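Local coordinates for dihydrodipicolinate synthase family protein (Sinorhizobium meliloti, PDB 4DNH) that is of unknown function but folds as a closed eight-stranded parallel beta/alpha (TIM) barrel, consistent with its kinship to the dihydrodipicolinate synthase family, at residues 68-72 and 106-110; 135-139 and 174-178; 157-162 and 196-202; 234-239 and 254-259. One frame throughout, in Å; residues are numbered along the deposited sequence.

Contact 1: 68-72 and 106-110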
loop_
_atom_site.group_PDB
_atom_site.type_symbol
_atom_site.label_atom_id
_atom_site.label_comp_id
_atom_site.label_asym_id
_atom_site.label_seq_id
_atom_site.Cartn_x
_atom_site.Cartn_y
_atom_site.Cartn_z
ATOM N N ARG A 68 -11.632 0.546 5.802
ATOM C CA ARG A 68 -12.110 0.378 4.432
ATOM C C ARG A 68 -13.287 1.312 4.084
ATOM O O ARG A 68 -13.317 1.896 2.995
ATOM C CB ARG A 68 -12.478 -1.074 4.167
ATOM C CG ARG A 68 -11.278 -1.963 3.881
ATOM C CD ARG A 68 -10.678 -2.546 5.149
ATOM N NE ARG A 68 -9.339 -3.090 4.901
ATOM C CZ ARG A 68 -8.249 -2.836 5.629
ATOM N NH1 ARG A 68 -8.324 -2.037 6.699
ATOM N NH2 ARG A 68 -7.077 -3.386 5.275
ATOM N N HIS A 69 -14.240 1.475 5.004
ATOM C CA HIS A 69 -15.387 2.364 4.756
ATOM C C HIS A 69 -14.981 3.805 4.650
ATOM O O HIS A 69 -15.514 4.554 3.804
ATOM C CB HIS A 69 -16.494 2.190 5.804
ATOM C CG HIS A 69 -17.240 0.883 5.687
ATOM N ND1 HIS A 69 -18.200 0.673 4.760
ATOM C CD2 HIS A 69 -17.132 -0.302 6.416
ATOM C CE1 HIS A 69 -18.689 -0.578 4.893
ATOM N NE2 HIS A 69 -18.032 -1.175 5.907
ATOM N N ARG A 70 -14.029 4.209 5.486
ATOM C CA ARG A 70 -13.431 5.543 5.398
ATOM C C ARG A 70 -12.845 5.777 4.007
ATOM O O ARG A 70 -13.020 6.865 3.426
ATOM C CB ARG A 70 -12.338 5.717 6.461
ATOM C CG ARG A 70 -11.802 7.131 6.632
ATOM C CD ARG A 70 -10.675 7.120 7.658
ATOM N NE ARG A 70 -9.680 8.193 7.519
ATOM C CZ ARG A 70 -9.851 9.444 7.955
ATOM N NH1 ARG A 70 -11.004 9.803 8.541
ATOM N NH2 ARG A 70 -8.876 10.341 7.792
ATOM N N LEU A 71 -12.169 4.759 3.466
ATOM C CA LEU A 71 -11.551 4.893 2.140
ATOM C C LEU A 71 -12.616 4.961 1.064
ATOM O O LEU A 71 -12.577 5.831 0.206
ATOM C CB LEU A 71 -10.526 3.787 1.827
ATOM C CG LEU A 71 -9.223 3.721 2.627
ATOM C CD1 LEU A 71 -8.427 2.481 2.224
ATOM C CD2 LEU A 71 -8.369 4.968 2.469
ATOM N N TRP A 72 -13.574 4.045 1.111
ATOM C CA TRP A 72 -14.689 4.101 0.162
ATOM C C TRP A 72 -15.423 5.408 0.200
ATOM O O TRP A 72 -15.767 5.922 -0.860
ATOM C CB TRP A 72 -15.616 2.923 0.324
ATOM C CG TRP A 72 -14.956 1.623 -0.058
ATOM C CD1 TRP A 72 -14.081 1.397 -1.118
ATOM C CD2 TRP A 72 -15.105 0.315 0.600
ATOM N NE1 TRP A 72 -13.691 0.082 -1.159
ATOM C CE2 TRP A 72 -14.264 -0.623 -0.160
ATOM C CE3 TRP A 72 -15.824 -0.160 1.702
ATOM C CZ2 TRP A 72 -14.165 -1.968 0.184
ATOM C CZ3 TRP A 72 -15.710 -1.517 2.042
ATOM C CH2 TRP A 72 -14.898 -2.396 1.299
ATOM N N GLU A 106 -18.234 -6.537 2.967
ATOM C CA GLU A 106 -18.550 -5.132 3.257
ATOM C C GLU A 106 -18.829 -4.392 1.959
ATOM O O GLU A 106 -19.823 -3.676 1.864
ATOM C CB GLU A 106 -17.431 -4.418 4.029
ATOM C CG GLU A 106 -17.279 -4.811 5.490
ATOM C CD GLU A 106 -18.547 -4.656 6.308
ATOM O OE1 GLU A 106 -19.225 -3.615 6.199
ATOM O OE2 GLU A 106 -18.862 -5.587 7.068
ATOM N N ALA A 107 -17.961 -4.600 0.968
ATOM C CA ALA A 107 -18.043 -3.962 -0.353
ATOM C C ALA A 107 -19.394 -4.134 -1.043
ATOM O O ALA A 107 -19.997 -3.153 -1.485
ATOM C CB ALA A 107 -16.934 -4.481 -1.259
ATOM N N ARG A 108 -19.856 -5.380 -1.147
ATOM C CA ARG A 108 -21.148 -5.672 -1.754
ATOM C C ARG A 108 -22.294 -4.966 -1.014
ATOM O O ARG A 108 -23.403 -4.835 -1.552
ATOM C CB ARG A 108 -21.405 -7.179 -1.795
ATOM C CG ARG A 108 -20.521 -7.960 -2.754
ATOM C CD ARG A 108 -20.979 -9.416 -2.836
ATOM N NE ARG A 108 -21.034 -10.058 -1.520
ATOM C CZ ARG A 108 -20.029 -10.731 -0.957
ATOM N NH1 ARG A 108 -18.869 -10.882 -1.590
ATOM N NH2 ARG A 108 -20.184 -11.259 0.249
ATOM N N GLY A 109 -22.014 -4.528 0.215
ATOM C CA GLY A 109 -22.969 -3.801 1.040
ATOM C C GLY A 109 -23.032 -2.314 0.756
ATOM O O GLY A 109 -23.730 -1.586 1.440
ATOM N N ARG A 110 -22.316 -1.873 -0.268
ATOM C CA ARG A 110 -22.202 -0.459 -0.595
ATOM C C ARG A 110 -22.372 -0.284 -2.091
ATOM O O ARG A 110 -21.945 -1.153 -2.849
ATOM C CB ARG A 110 -20.808 0.053 -0.248
ATOM C CG ARG A 110 -20.582 0.440 1.197
ATOM C CD ARG A 110 -19.153 0.965 1.328
ATOM N NE ARG A 110 -19.038 2.365 0.916
ATOM C CZ ARG A 110 -18.730 3.369 1.739
ATOM N NH1 ARG A 110 -18.461 3.140 3.017
ATOM N NH2 ARG A 110 -18.676 4.611 1.273
#
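H69 carries its ring anti to the carbonyl carbon and beside the backbone N (chi1 -71°), while R110 runs extended as far as CD and then turns at chi3 (82°), a bend that brings NH1 toward H69 ND1 as E106 reaches the other imidazole nitrogen. R110 NH1 donates to H69 ND1 over 3.0 Å, a bond lying close to the planes of both groups. At the other nitrogen, H69 NE2 donates to E106 OE1 at 2.7 Å. That oxygen is met on its anti side and well out of the carboxylate plane, the carboxylate standing 75° from the ring. Gripped at both nitrogens, the imidazole is fixed in its rotation, and the donor pattern is consistent with a neutral ring carrying its proton on NE2.

W72 supplies the apolar floor. Its CB lies over the centre of one guanidinium face, 3.4 Å from R110 CZ, and its CE3 meets R110 CD at 3.5 Å. The far end of the indole reaches the other helix: W72 CH2 is 3.9 Å from A107 CB, and E106 CB comes to the ring edge at W72 CZ3, also at 3.9 Å. The guanidinium is anchored further by salt bridges to D73 and D112.

The contact thus ties the C-terminal part of helix 61-73 to the end of helix 93-108, successive helices on the outside of the barrel. Beneath them, W72 donates through NE1 to L114 O and packs on V78 and I115, which belong to the adjacent strands 77-80 and 115-119.

Contact 2: 135-139 and 174-178; sequences ILAAY and VYDRV
L136 and Y139 of helix 132-148 pack against V174 and V178 of helix 168-181, a pair of outer helices of the TIM barrel that run roughly the same way. The axes of the two short segments approach to 10.3 Å with a signed crossing angle of -39°, and no hydrogen bond links them.

L136 is the chief wedge. Its CD2 methyl enters among three residues of the facing helix, 3.6 Å from V174 O, 3.8 Å from V178 CG2 and 3.9 Å from R177 CB. The other branch, L136 CD1, lies 4.0 Å from R177 CD, so the aliphatic part of the arginine lines the outer margin of the contact.

One turn further along, Y139 lies across both valines. With CG1 anti to the backbone N (chi1 163°), V174 sends that methyl to Y139 CE2 at 3.9 Å, whereas V178 CG2 rests 3.8 Å from Y139 CB, near the root of the ring. Both methyls approach the ring obliquely. The hydroxyl ends of Y139 and Y175 come near each other, yet each has its hydrogen-bond partner elsewhere in the fold: M156 O for Y139 and the Y202 hydroxyl for Y175.

Beneath the interface, Y139, Y175 and V178 all touch L155 on strand 153-155. Aliphatic and aromatic side chains filling the space between neighbouring helices and the strand they cover are characteristic of the outer layer of a beta/alpha barrel.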
loop_
_atom_site.group_PDB
_atom_site.type_symbol
_atom_site.label_atom_id
_atom_site.label_comp_id
_atom_site.label_asym_id
_atom_site.label_seq_id
_atom_site.Cartn_x
_atom_site.Cartn_y
_atom_site.Cartn_z
ATOM N N ILE A 135 4.199 -24.328 -7.184
ATOM C CA ILE A 135 3.998 -22.874 -7.215
ATOM C C ILE A 135 2.687 -22.543 -7.915
ATOM O O ILE A 135 1.913 -21.714 -7.427
ATOM C CB ILE A 135 5.196 -22.130 -7.869
ATOM C CG1 ILE A 135 6.425 -22.156 -6.940
ATOM C CG2 ILE A 135 4.832 -20.694 -8.218
ATOM C CD1 ILE A 135 7.763 -22.085 -7.654
ATOM N N LEU A 136 2.425 -23.212 -9.039
ATOM C CA LEU A 136 1.157 -23.016 -9.742
ATOM C C LEU A 136 -0.024 -23.393 -8.868
ATOM O O LEU A 136 -1.038 -22.687 -8.846
ATOM C CB LEU A 136 1.119 -23.799 -11.047
ATOM C CG LEU A 136 2.036 -23.235 -12.130
ATOM C CD1 LEU A 136 2.201 -24.236 -13.273
ATOM C CD2 LEU A 136 1.541 -21.877 -12.616
ATOM N N ALA A 137 0.122 -24.497 -8.141
ATOM C CA ALA A 137 -0.905 -24.956 -7.211
ATOM C C ALA A 137 -1.159 -23.895 -6.131
ATOM O O ALA A 137 -2.304 -23.599 -5.789
ATOM C CB ALA A 137 -0.511 -26.298 -6.598
ATOM N N ALA A 138 -0.083 -23.294 -5.633
ATOM C CA ALA A 138 -0.180 -22.239 -4.637
ATOM C C ALA A 138 -0.978 -21.030 -5.160
ATOM O O ALA A 138 -1.935 -20.594 -4.511
ATOM C CB ALA A 138 1.207 -21.834 -4.177
ATOM N N TYR A 139 -0.605 -20.512 -6.332
ATOM C CA TYR A 139 -1.343 -19.424 -6.976
ATOM C C TYR A 139 -2.818 -19.746 -7.196
ATOM O O TYR A 139 -3.698 -18.978 -6.799
ATOM C CB TYR A 139 -0.732 -19.059 -8.328
ATOM C CG TYR A 139 0.336 -18.000 -8.275
ATOM C CD1 TYR A 139 0.053 -16.707 -7.830
ATOM C CD2 TYR A 139 1.630 -18.287 -8.675
ATOM C CE1 TYR A 139 1.045 -15.740 -7.776
ATOM C CE2 TYR A 139 2.627 -17.327 -8.632
ATOM C CZ TYR A 139 2.338 -16.058 -8.187
ATOM O OH TYR A 139 3.350 -15.122 -8.148
ATOM N N VAL A 174 4.991 -19.708 -15.566
ATOM C CA VAL A 174 4.121 -19.567 -14.404
ATOM C C VAL A 174 3.025 -18.546 -14.687
ATOM O O VAL A 174 1.842 -18.873 -14.604
ATOM C CB VAL A 174 4.922 -19.236 -13.122
ATOM C CG1 VAL A 174 4.020 -18.696 -12.023
ATOM C CG2 VAL A 174 5.652 -20.479 -12.631
ATOM N N TYR A 175 3.413 -17.332 -15.062
ATOM C CA TYR A 175 2.437 -16.298 -15.416
ATOM C C TYR A 175 1.612 -16.638 -16.676
ATOM O O TYR A 175 0.538 -16.080 -16.894
ATOM C CB TYR A 175 3.120 -14.934 -15.531
ATOM C CG TYR A 175 3.482 -14.349 -14.183
ATOM C CD1 TYR A 175 4.628 -14.757 -13.511
ATOM C CD2 TYR A 175 2.673 -13.388 -13.577
ATOM C CE1 TYR A 175 4.963 -14.224 -12.280
ATOM C CE2 TYR A 175 2.999 -12.849 -12.347
ATOM C CZ TYR A 175 4.143 -13.269 -11.699
ATOM O OH TYR A 175 4.484 -12.739 -10.467
ATOM N N ASP A 176 2.111 -17.563 -17.491
ATOM C CA ASP A 176 1.353 -18.044 -18.640
ATOM C C ASP A 176 0.173 -18.915 -18.178
ATOM O O ASP A 176 -0.956 -18.718 -18.636
ATOM C CB ASP A 176 2.267 -18.765 -19.649
ATOM C CG ASP A 176 1.494 -19.461 -20.770
ATOM O OD1 ASP A 176 0.604 -18.840 -21.405
ATOM O OD2 ASP A 176 1.797 -20.648 -21.028
ATOM N N ARG A 177 0.420 -19.855 -17.264
ATOM C CA ARG A 177 -0.667 -20.688 -16.771
ATOM C C ARG A 177 -1.615 -19.888 -15.882
ATOM O O ARG A 177 -2.825 -19.886 -16.101
ATOM C CB ARG A 177 -0.170 -21.956 -16.065
ATOM C CG ARG A 177 -1.263 -23.025 -15.945
ATOM C CD ARG A 177 -0.719 -24.446 -16.001
ATOM N NE ARG A 177 -0.078 -24.740 -17.283
ATOM C CZ ARG A 177 0.704 -25.794 -17.524
ATOM N NH1 ARG A 177 0.959 -26.678 -16.564
ATOM N NH2 ARG A 177 1.238 -25.966 -18.732
ATOM N N VAL A 178 -1.053 -19.192 -14.901
ATOM C CA VAL A 178 -1.835 -18.371 -13.987
ATOM C C VAL A 178 -2.787 -17.429 -14.737
ATOM O O VAL A 178 -4.002 -17.475 -14.507
ATOM C CB VAL A 178 -0.935 -17.596 -12.991
ATOM C CG1 VAL A 178 -1.748 -16.588 -12.192
ATOM C CG2 VAL A 178 -0.230 -18.558 -12.041
#

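Contact 3: 157-162 and 196-202; sequences ASRALA and DPALEGY
R159 and D196 form the salt bridge of this contact: R159 NE donates to D196 OD2 at 2.5 Å, too short to be taken literally, and R159 NH1 adds a weak bond to the same oxygen. The guanidinium and carboxylate planes stand 78° apart; R159 NH1 also reaches G88 O. S158 N donates to Y202 OH at 3.2 Å, and Y202 OH is also hydrogen-bonded to Y175 OH of helix 168-181. A water bridges the two segments by donating to R159 O and A198 O.

A157 CB sits over one face of the Y202 ring, 3.9 Å from its centroid, in a CH-pi contact, and also touches L199 CD1 at 3.7 Å. A162 CB comes to the ring edge, 4.0 Å from Y202 CD1. A leucine in place of Y202 has neither hydroxyl nor ring, and would probably leave S158 N and Y175 OH without their shared partner and A157 CB without its CH-pi contact.

S158 N-caps helix 159-164, its OG anti to the backbone N (chi1 155°), where it accepts from L161 N. The contact joins the loops after adjacent strands 153-155 and 186-191, on the C-terminal rim where TIM-barrel enzymes usually carry their active sites.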
loop_
_atom_site.group_PDB
_atom_site.type_symbol
_atom_site.label_atom_id
_atom_site.label_comp_id
_atom_site.label_asym_id
_atom_site.label_seq_id
_atom_site.Cartn_x
_atom_site.Cartn_y
_atom_site.Cartn_z
ATOM N N ALA A 157 3.713 -10.955 -6.232
ATOM C CA ALA A 157 4.958 -11.646 -6.532
ATOM C C ALA A 157 5.131 -12.773 -5.529
ATOM O O ALA A 157 4.580 -12.717 -4.433
ATOM C CB ALA A 157 6.128 -10.685 -6.475
ATOM N N SER A 158 5.882 -13.796 -5.914
ATOM C CA SER A 158 5.958 -15.033 -5.156
ATOM C C SER A 158 7.377 -15.324 -4.628
ATOM O O SER A 158 8.350 -15.398 -5.398
ATOM C CB SER A 158 5.412 -16.180 -6.020
ATOM O OG SER A 158 5.920 -17.453 -5.659
ATOM N N ARG A 159 7.465 -15.470 -3.304
ATOM C CA ARG A 159 8.708 -15.767 -2.574
ATOM C C ARG A 159 9.318 -17.086 -3.105
ATOM O O ARG A 159 10.501 -17.141 -3.413
ATOM C CB ARG A 159 8.375 -15.895 -1.070
ATOM C CG ARG A 159 9.088 -15.001 -0.047
ATOM C CD ARG A 159 8.765 -13.528 -0.244
ATOM N NE ARG A 159 8.275 -12.693 0.885
ATOM C CZ ARG A 159 8.059 -13.018 2.167
ATOM N NH1 ARG A 159 7.587 -12.069 2.977
ATOM N NH2 ARG A 159 8.300 -14.240 2.649
ATOM N N ALA A 160 8.497 -18.133 -3.245
ATOM C CA ALA A 160 8.976 -19.472 -3.633
ATOM C C ALA A 160 9.501 -19.519 -5.069
ATOM O O ALA A 160 10.443 -20.268 -5.378
ATOM C CB ALA A 160 7.876 -20.507 -3.449
ATOM N N LEU A 161 8.878 -18.720 -5.936
ATOM C CA LEU A 161 9.282 -18.600 -7.331
ATOM C C LEU A 161 10.616 -17.845 -7.477
ATOM O O LEU A 161 11.491 -18.286 -8.236
ATOM C CB LEU A 161 8.166 -17.964 -8.168
ATOM C CG LEU A 161 8.394 -17.784 -9.678
ATOM C CD1 LEU A 161 8.525 -19.101 -10.437
ATOM C CD2 LEU A 161 7.291 -16.933 -10.273
ATOM N N ALA A 162 10.789 -16.749 -6.728
ATOM C CA ALA A 162 12.073 -16.012 -6.716
ATOM C C ALA A 162 13.286 -16.886 -6.321
ATOM O O ALA A 162 14.409 -16.604 -6.724
ATOM C CB ALA A 162 11.992 -14.773 -5.834
ATOM N N ASP A 196 10.524 -6.311 0.131
ATOM C CA ASP A 196 10.662 -7.729 0.429
ATOM C C ASP A 196 11.996 -8.241 -0.091
ATOM O O ASP A 196 12.157 -8.461 -1.301
ATOM C CB ASP A 196 9.499 -8.539 -0.165
ATOM C CG ASP A 196 9.234 -9.841 0.593
ATOM O OD1 ASP A 196 10.191 -10.465 1.122
ATOM O OD2 ASP A 196 8.054 -10.246 0.662
ATOM N N PRO A 197 12.971 -8.421 0.818
ATOM C CA PRO A 197 14.298 -8.892 0.394
ATOM C C PRO A 197 14.237 -10.266 -0.287
ATOM O O PRO A 197 15.028 -10.534 -1.178
ATOM C CB PRO A 197 15.097 -8.952 1.709
ATOM C CG PRO A 197 14.374 -8.020 2.634
ATOM C CD PRO A 197 12.918 -8.133 2.265
ATOM N N ALA A 198 13.277 -11.107 0.094
ATOM C CA ALA A 198 13.134 -12.431 -0.533
ATOM C C ALA A 198 12.579 -12.404 -1.978
ATOM O O ALA A 198 12.433 -13.456 -2.616
ATOM C CB ALA A 198 12.331 -13.376 0.362
ATOM N N LEU A 199 12.285 -11.212 -2.494
ATOM C CA LEU A 199 11.858 -11.060 -3.887
ATOM C C LEU A 199 12.991 -10.578 -4.791
ATOM O O LEU A 199 12.769 -9.922 -5.806
ATOM C CB LEU A 199 10.645 -10.143 -3.981
ATOM C CG LEU A 199 9.397 -10.755 -3.370
ATOM C CD1 LEU A 199 8.214 -9.833 -3.596
ATOM C CD2 LEU A 199 9.142 -12.141 -3.949
ATOM N N GLU A 200 14.204 -10.948 -4.398
ATOM C CA GLU A 200 15.446 -10.553 -5.041
ATOM C C GLU A 200 15.595 -11.102 -6.472
ATOM O O GLU A 200 15.553 -12.320 -6.700
ATOM C CB GLU A 200 16.630 -10.989 -4.155
ATOM C CG GLU A 200 16.604 -12.450 -3.698
ATOM C CD GLU A 200 17.677 -12.798 -2.670
ATOM O OE1 GLU A 200 18.751 -12.151 -2.653
ATOM O OE2 GLU A 200 17.448 -13.739 -1.874
ATOM N N GLY A 201 15.771 -10.187 -7.426
ATOM C CA GLY A 201 15.928 -10.539 -8.838
ATOM C C GLY A 201 14.681 -11.121 -9.486
ATOM O O GLY A 201 14.779 -12.047 -10.293
ATOM N N TYR A 202 13.514 -10.580 -9.141
ATOM C CA TYR A 202 12.251 -11.062 -9.697
ATOM C C TYR A 202 12.165 -10.822 -11.219
ATOM O O TYR A 202 12.687 -9.816 -11.725
ATOM C CB TYR A 202 11.057 -10.441 -8.958
ATOM C CG TYR A 202 9.818 -11.305 -8.980
ATOM C CD1 TYR A 202 9.687 -12.387 -8.116
ATOM C CD2 TYR A 202 8.776 -11.045 -9.873
ATOM C CE1 TYR A 202 8.552 -13.187 -8.134
ATOM C CE2 TYR A 202 7.635 -11.836 -9.898
ATOM C CZ TYR A 202 7.526 -12.905 -9.027
ATOM O OH TYR A 202 6.401 -13.696 -9.051
HETATM O O HOH W 1 12.588 -16.064 -1.873
#

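Contact 4: 234-239 and 254-259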
loop_
_atom_site.group_PDB
_atom_site.type_symbol
_atom_site.label_atom_id
_atom_site.label_comp_id
_atom_site.label_asym_id
_atom_site.label_seq_id
_atom_site.Cartn_x
_atom_site.Cartn_y
_atom_site.Cartn_z
ATOM N N LEU A 234 10.485 2.087 -6.319
ATOM C CA LEU A 234 10.878 3.451 -5.941
ATOM C C LEU A 234 11.982 4.050 -6.831
ATOM O O LEU A 234 12.855 4.784 -6.361
ATOM C CB LEU A 234 11.248 3.524 -4.458
ATOM C CG LEU A 234 10.256 3.032 -3.404
ATOM C CD1 LEU A 234 10.751 3.467 -2.039
ATOM C CD2 LEU A 234 8.837 3.547 -3.638
ATOM N N SER A 235 11.930 3.709 -8.115
ATOM C CA SER A 235 12.838 4.233 -9.122
ATOM C C SER A 235 11.942 4.916 -10.142
ATOM O O SER A 235 11.402 4.273 -11.041
ATOM C CB SER A 235 13.630 3.091 -9.770
ATOM O OG SER A 235 14.922 3.509 -10.208
ATOM N N LYS A 236 11.766 6.222 -9.971
ATOM C CA LYS A 236 10.853 7.023 -10.786
ATOM C C LYS A 236 11.158 6.977 -12.305
ATOM O O LYS A 236 10.234 6.909 -13.129
ATOM C CB LYS A 236 10.806 8.451 -10.229
ATOM C CG LYS A 236 10.510 9.548 -11.227
ATOM C CD LYS A 236 10.999 10.875 -10.688
ATOM C CE LYS A 236 11.720 11.650 -11.776
ATOM N NZ LYS A 236 12.216 12.964 -11.284
ATOM N N GLU A 237 12.439 6.988 -12.678
ATOM C CA GLU A 237 12.790 6.855 -14.096
ATOM C C GLU A 237 12.362 5.505 -14.671
ATOM O O GLU A 237 12.030 5.412 -15.851
ATOM C CB GLU A 237 14.277 7.145 -14.393
ATOM C CG GLU A 237 15.260 6.746 -13.302
ATOM C CD GLU A 237 15.670 5.277 -13.319
ATOM O OE1 GLU A 237 15.330 4.559 -12.353
ATOM O OE2 GLU A 237 16.341 4.839 -14.278
ATOM N N LYS A 238 12.354 4.471 -13.838
ATOM C CA LYS A 238 12.018 3.142 -14.317
ATOM C C LYS A 238 10.528 3.007 -14.633
ATOM O O LYS A 238 10.160 2.295 -15.574
ATOM C CB LYS A 238 12.509 2.058 -13.357
ATOM C CG LYS A 238 13.971 1.672 -13.583
ATOM C CD LYS A 238 14.531 0.816 -12.456
ATOM C CE LYS A 238 16.049 0.788 -12.481
ATOM N NZ LYS A 238 16.641 2.097 -12.082
ATOM N N GLU A 239 9.693 3.727 -13.881
ATOM C CA GLU A 239 8.253 3.752 -14.106
ATOM C C GLU A 239 7.885 4.496 -15.406
ATOM O O GLU A 239 7.071 4.012 -16.208
ATOM C CB GLU A 239 7.522 4.367 -12.899
ATOM C CG GLU A 239 6.016 4.197 -12.953
ATOM C CD GLU A 239 5.264 4.741 -11.738
ATOM O OE1 GLU A 239 5.806 4.711 -10.609
ATOM O OE2 GLU A 239 4.105 5.184 -11.911
ATOM N N THR A 254 0.882 3.441 -10.051
ATOM C CA THR A 254 2.086 3.811 -9.324
ATOM C C THR A 254 2.127 3.212 -7.905
ATOM O O THR A 254 1.121 3.153 -7.211
ATOM C CB THR A 254 2.398 5.329 -9.356
ATOM O OG1 THR A 254 3.769 5.508 -8.986
ATOM C CG2 THR A 254 1.519 6.142 -8.414
ATOM N N GLY A 255 3.296 2.725 -7.520
ATOM C CA GLY A 255 3.492 2.103 -6.228
ATOM C C GLY A 255 4.587 2.884 -5.569
ATOM O O GLY A 255 5.034 2.553 -4.480
ATOM N N ASP A 256 4.987 3.948 -6.255
ATOM C CA ASP A 256 6.086 4.800 -5.855
ATOM C C ASP A 256 5.601 5.849 -4.859
ATOM O O ASP A 256 5.118 6.919 -5.249
ATOM C CB ASP A 256 6.681 5.453 -7.107
ATOM C CG ASP A 256 8.033 6.082 -6.868
ATOM O OD1 ASP A 256 8.215 6.707 -5.807
ATOM O OD2 ASP A 256 8.909 5.973 -7.764
ATOM N N ASP A 257 5.746 5.542 -3.572
ATOM C CA ASP A 257 5.370 6.479 -2.503
ATOM C C ASP A 257 6.345 7.656 -2.318
ATOM O O ASP A 257 6.116 8.523 -1.468
ATOM C CB ASP A 257 5.188 5.730 -1.174
ATOM C CG ASP A 257 4.152 4.595 -1.259
ATOM O OD1 ASP A 257 2.935 4.873 -1.149
ATOM O OD2 ASP A 257 4.562 3.422 -1.408
ATOM N N PHE A 258 7.425 7.694 -3.102
ATOM C CA PHE A 258 8.354 8.833 -3.084
ATOM C C PHE A 258 8.005 9.887 -4.128
ATOM O O PHE A 258 8.326 11.066 -3.959
ATOM C CB PHE A 258 9.780 8.356 -3.335
ATOM C CG PHE A 258 10.562 8.090 -2.091
ATOM C CD1 PHE A 258 10.260 6.999 -1.284
ATOM C CD2 PHE A 258 11.628 8.916 -1.741
ATOM C CE1 PHE A 258 10.987 6.746 -0.135
ATOM C CE2 PHE A 258 12.368 8.668 -0.594
ATOM C CZ PHE A 258 12.042 7.581 0.209
ATOM N N ASN A 259 7.324 9.452 -5.189
ATOM C CA ASN A 259 7.160 10.230 -6.420
ATOM C C ASN A 259 5.761 10.295 -7.024
ATOM O O ASN A 259 5.593 10.779 -8.151
ATOM C CB ASN A 259 8.117 9.670 -7.445
ATOM C CG ASN A 259 9.548 9.898 -7.046
ATOM O OD1 ASN A 259 9.948 11.034 -6.810
ATOM N ND2 ASN A 259 10.316 8.820 -6.913
#
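L234 and D256 bring the backbones closest, their CA atoms 5.0 Å apart, where the chain leaving strand 226-232 passes the loop after strand 251-254. E239 CG lies anti to the backbone N (chi1 -170°) and the chain runs extended beyond it, carrying the carboxylate across to T254, whose OG1 donates to the syn lone pair of E239 OE1 at 2.7 Å. E239 OE2 is hydrogen-bonded to S272 OG. Without the carboxylate, as with an alanine here, T254 OG1 and S272 OG would probably each lose a partner, and a gap is likely to open beside T254.

D256 OD1 accepts from F258 N at 3.0 Å, an Asx turn. L234 straddles it, CD1 lying 3.6 Å from F258 CD1 and CD2 3.7 Å from D257 N. K236 CB also packs on N259 ND2 at 3.4 Å.

E239 OE1 and D256 OD2 are 4.4 Å apart; two buried acids this close would probably raise each other's pKa, which the donors T254 OG1, F258 N and, weakly, N259 ND2 may offset. D257 OD1 accepts from I278 N, and D257 OD2 and G255 O are hydrogen-bonded to a glycerol, probably from the crystallisation liquor, suggesting a polar pocket.

Contacts 1 and 2 both join outer helices of the barrel, but differ in chemistry: contact 2 is buried and apolar, whereas the partly buried contact 1 sets a hydrogen-bonded Arg-His-Glu chain against a tryptophan. Contacts 3 and 4, also partly buried, instead join segments that follow neighbouring strands, and polar bonds carry much of each. Contact 3 relies on a salt bridge and a water; contact 4 crowds acids beside a glycerol. Contacts 2 and 3 meet because helices 159-164 and 168-181 follow each other in the chain, with Y175 OH and Y202 OH 2.6 Å apart, a probable hydrogen bond. Contact 1 lies across the chain's centre from contacts 3 and 4.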